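PDB 3JVN: acetyltransferase from Vibrio fischeri, which probably transfers an acyl group, such as acetyl from acetyl-CoA, to an as yet unidentified acceptor, as a member of the GNAT acetyltransferase family. Local coordinates for residues Val66-Phe70 with Tyr95-Tyr100. Residues are numbered along the deposited sequence; the frame is centred on the assembly and turned at random.
Sequences VIIGF and YIEKEY
I68 and Y100 show how a single methyl branch can meet an aromatic ring beyond the end of a strand pair. CG2 of I68 lies over one face of the Y100 ring, displaced toward the rim, in a CH-pi contact with 3.6 Å between CG2 and the ring centroid. The branch reaches the ring because CG2 stands anti to the carbonyl carbon of I68, and the two side chains cross nearly at right angles. CG of E97 passes alongside the I68 backbone, 3.8 Å from I68 CA.

At the other end, F70 and Y95 form an antiparallel hydrogen-bonded pair: F70 N donates to Y95 O, and Y95 N returns a bond to F70 O (3.1 Å). Their aromatic groups do not stack. With chi1 at 70°, the F70 ring leans toward Y95, with Y95 N above one face and CE1 3.4 Å from Y95 CB, while the Y95 ring leads away to a hydroxyl that hydrogen-bonds E26 of helix 13-30. G69 and I96 are the non-hydrogen-bonded pair between, and the nearly straight bond from E97 N to I68 O (3.2 Å) continues the ladder past the strand end.

I68 and G69 form a classic beta bulge opposite A61 of strand 56-62. The contact lies at the open end of the hairpin of strands 67-79 and 86-96, away from the turn that joins them; in the mixed sheet of this GNAT-family protein, 67-79 runs antiparallel between 56-62 and 86-96. Helix 13-30 packs through L19 against F70 and E97, and through K22 and L23 against Y95.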
ATOM      1  N   VAL A  66       2.813  35.240  -8.140  1.00 53.65           N
ATOM      2  CA  VAL A  66       2.219  34.809  -6.884  1.00 50.78           C
ATOM      3  C   VAL A  66       1.818  33.327  -6.955  1.00 48.22           C
ATOM      4  O   VAL A  66       1.307  32.850  -7.970  1.00 46.57           O
ATOM      5  CB  VAL A  66       0.982  35.691  -6.537  1.00 51.50           C
ATOM      6  CG1 VAL A  66      -0.012  35.680  -7.691  1.00 54.04           C
ATOM      7  CG2 VAL A  66       0.315  35.196  -5.258  1.00 50.91           C
ATOM      8  N   ILE A  67       2.071  32.601  -5.873  1.00 46.10           N
ATOM      9  CA  ILE A  67       1.738  31.185  -5.805  1.00 44.35           C
ATOM     10  C   ILE A  67       0.254  31.030  -5.495  1.00 43.47           C
ATOM     11  O   ILE A  67      -0.200  31.387  -4.402  1.00 42.46           O
ATOM     12  CB  ILE A  67       2.558  30.485  -4.711  1.00 43.16           C
ATOM     13  CG1 ILE A  67       4.047  30.705  -4.981  1.00 42.95           C
ATOM     14  CG2 ILE A  67       2.213  29.010  -4.674  1.00 42.94           C
ATOM     15  CD1 ILE A  67       4.960  30.240  -3.877  1.00 45.15           C
ATOM     16  N   ILE A  68      -0.504  30.507  -6.456  1.00 41.77           N
ATOM     17  CA  ILE A  68      -1.938  30.325  -6.269  1.00 41.50           C
ATOM     18  C   ILE A  68      -2.325  28.884  -5.964  1.00 40.71           C
ATOM     19  O   ILE A  68      -3.509  28.542  -5.915  1.00 42.17           O
ATOM     20  CB  ILE A  68      -2.744  30.838  -7.507  1.00 42.63           C
ATOM     21  CG1 ILE A  68      -2.117  30.333  -8.822  1.00 41.66           C
ATOM     22  CG2 ILE A  68      -2.810  32.363  -7.492  1.00 43.18           C
ATOM     23  CD1 ILE A  68      -2.467  28.904  -9.171  1.00 39.66           C
ATOM     24  N   GLY A  69      -1.323  28.041  -5.740  1.00 38.14           N
ATOM     25  CA  GLY A  69      -1.605  26.653  -5.429  1.00 34.85           C
ATOM     26  C   GLY A  69      -0.367  25.810  -5.200  1.00 32.77           C
ATOM     27  O   GLY A  69       0.735  26.181  -5.590  1.00 31.60           O
ATOM     28  N   PHE A  70      -0.553  24.669  -4.547  1.00 31.34           N
ATOM     29  CA  PHE A  70       0.545  23.752  -4.280  1.00 29.78           C
ATOM     30  C   PHE A  70      -0.016  22.349  -4.030  1.00 28.43           C
ATOM     31  O   PHE A  70      -1.215  22.168  -3.805  1.00 28.02           O
ATOM     32  CB  PHE A  70       1.366  24.216  -3.062  1.00 29.41           C
ATOM     33  CG  PHE A  70       0.645  24.076  -1.752  1.00 29.63           C
ATOM     34  CD1 PHE A  70      -0.315  25.011  -1.358  1.00 30.94           C
ATOM     35  CD2 PHE A  70       0.869  22.967  -0.944  1.00 28.34           C
ATOM     36  CE1 PHE A  70      -1.047  24.832  -0.178  1.00 28.70           C
ATOM     37  CE2 PHE A  70       0.146  22.780   0.230  1.00 27.23           C
ATOM     38  CZ  PHE A  70      -0.811  23.710   0.613  1.00 28.28           C
ATOM     39  N   TYR A  95      -3.875  22.419  -2.281  1.00 35.38           N
ATOM     40  CA  TYR A  95      -4.716  23.593  -2.069  1.00 36.98           C
ATOM     41  C   TYR A  95      -4.695  24.582  -3.217  1.00 38.29           C
ATOM     42  O   TYR A  95      -3.652  24.810  -3.831  1.00 39.40           O
ATOM     43  CB  TYR A  95      -4.314  24.316  -0.775  1.00 38.36           C
ATOM     44  CG  TYR A  95      -5.086  25.600  -0.537  1.00 39.57           C
ATOM     45  CD1 TYR A  95      -4.588  26.831  -0.972  1.00 39.74           C
ATOM     46  CD2 TYR A  95      -6.331  25.580   0.087  1.00 38.84           C
ATOM     47  CE1 TYR A  95      -5.313  28.006  -0.788  1.00 40.99           C
ATOM     48  CE2 TYR A  95      -7.063  26.752   0.273  1.00 40.46           C
ATOM     49  CZ  TYR A  95      -6.551  27.958  -0.164  1.00 41.37           C
ATOM     50  OH  TYR A  95      -7.274  29.116   0.019  1.00 43.12           O
ATOM     51  N   ILE A  96      -5.859  25.165  -3.503  1.00 39.02           N
ATOM     52  CA  ILE A  96      -5.985  26.158  -4.565  1.00 40.37           C
ATOM     53  C   ILE A  96      -6.783  27.352  -4.053  1.00 42.51           C
ATOM     54  O   ILE A  96      -7.785  27.191  -3.359  1.00 42.91           O
ATOM     55  CB  ILE A  96      -6.720  25.604  -5.817  1.00 39.21           C
ATOM     56  CG1 ILE A  96      -6.191  24.216  -6.188  1.00 38.57           C
ATOM     57  CG2 ILE A  96      -6.516  26.554  -6.991  1.00 37.37           C
ATOM     58  CD1 ILE A  96      -6.989  23.074  -5.564  1.00 39.58           C
ATOM     59  N   GLU A  97      -6.329  28.553  -4.386  1.00 44.57           N
ATOM     60  CA  GLU A  97      -7.023  29.757  -3.963  1.00 45.11           C
ATOM     61  C   GLU A  97      -8.442  29.665  -4.481  1.00 45.73           C
ATOM     62  O   GLU A  97      -8.656  29.265  -5.628  1.00 45.74           O
ATOM     63  CB  GLU A  97      -6.344  30.983  -4.548  1.00 45.46           C
ATOM     64  CG  GLU A  97      -4.935  31.191  -4.037  1.00 45.14           C
ATOM     65  CD  GLU A  97      -4.908  31.687  -2.607  1.00 46.13           C
ATOM     66  OE1 GLU A  97      -3.837  32.159  -2.165  1.00 44.61           O
ATOM     67  OE2 GLU A  97      -5.953  31.597  -1.921  1.00 47.23           O
ATOM     68  N   LYS A  98      -9.403  30.034  -3.635  1.00 46.95           N
ATOM     69  CA  LYS A  98     -10.823  29.980  -3.990  1.00 47.68           C
ATOM     70  C   LYS A  98     -11.088  30.802  -5.254  1.00 48.74           C
ATOM     71  O   LYS A  98     -12.082  30.597  -5.951  1.00 49.79           O
ATOM     72  CB  LYS A  98     -11.683  30.489  -2.817  1.00 46.07           C
ATOM     73  CG  LYS A  98     -11.528  29.658  -1.520  1.00 45.53           C
ATOM     74  CD  LYS A  98     -12.697  29.829  -0.520  1.00 45.55           C
ATOM     75  CE  LYS A  98     -14.027  29.280  -1.088  1.00 48.34           C
ATOM     76  NZ  LYS A  98     -15.247  29.380  -0.192  1.00 48.54           N
ATOM     77  N   GLU A  99     -10.167  31.707  -5.564  1.00 52.08           N
ATOM     78  CA  GLU A  99     -10.293  32.558  -6.736  1.00 54.37           C
ATOM     79  C   GLU A  99      -9.751  31.880  -8.000  1.00 54.91           C
ATOM     80  O   GLU A  99     -10.013  32.333  -9.116  1.00 55.21           O
ATOM     81  CB  GLU A  99      -9.544  33.863  -6.486  1.00 56.79           C
ATOM     82  CG  GLU A  99      -9.726  34.905  -7.564  1.00 59.95           C
ATOM     83  CD  GLU A  99      -8.655  35.963  -7.512  1.00 61.44           C
ATOM     84  OE1 GLU A  99      -8.520  36.610  -6.452  1.00 63.47           O
ATOM     85  OE2 GLU A  99      -7.945  36.136  -8.526  1.00 61.75           O
ATOM     86  N   TYR A 100      -9.004  30.794  -7.826  1.00 55.55           N
ATOM     87  CA  TYR A 100      -8.427  30.090  -8.966  1.00 54.51           C
ATOM     88  C   TYR A 100      -8.903  28.653  -9.187  1.00 54.78           C
ATOM     89  O   TYR A 100      -8.356  27.933 -10.031  1.00 53.76           O
ATOM     90  CB  TYR A 100      -6.903  30.119  -8.858  1.00 53.92           C
ATOM     91  CG  TYR A 100      -6.312  31.472  -9.172  1.00 53.62           C
ATOM     92  CD1 TYR A 100      -5.823  31.762 -10.444  1.00 54.04           C
ATOM     93  CD2 TYR A 100      -6.266  32.478  -8.204  1.00 54.22           C
ATOM     94  CE1 TYR A 100      -5.304  33.019 -10.748  1.00 53.86           C
ATOM     95  CE2 TYR A 100      -5.750  33.740  -8.497  1.00 53.76           C
ATOM     96  CZ  TYR A 100      -5.272  33.999  -9.773  1.00 53.04           C
ATOM     97  OH  TYR A 100      -4.764  35.241 -10.074  1.00 51.59           O
TER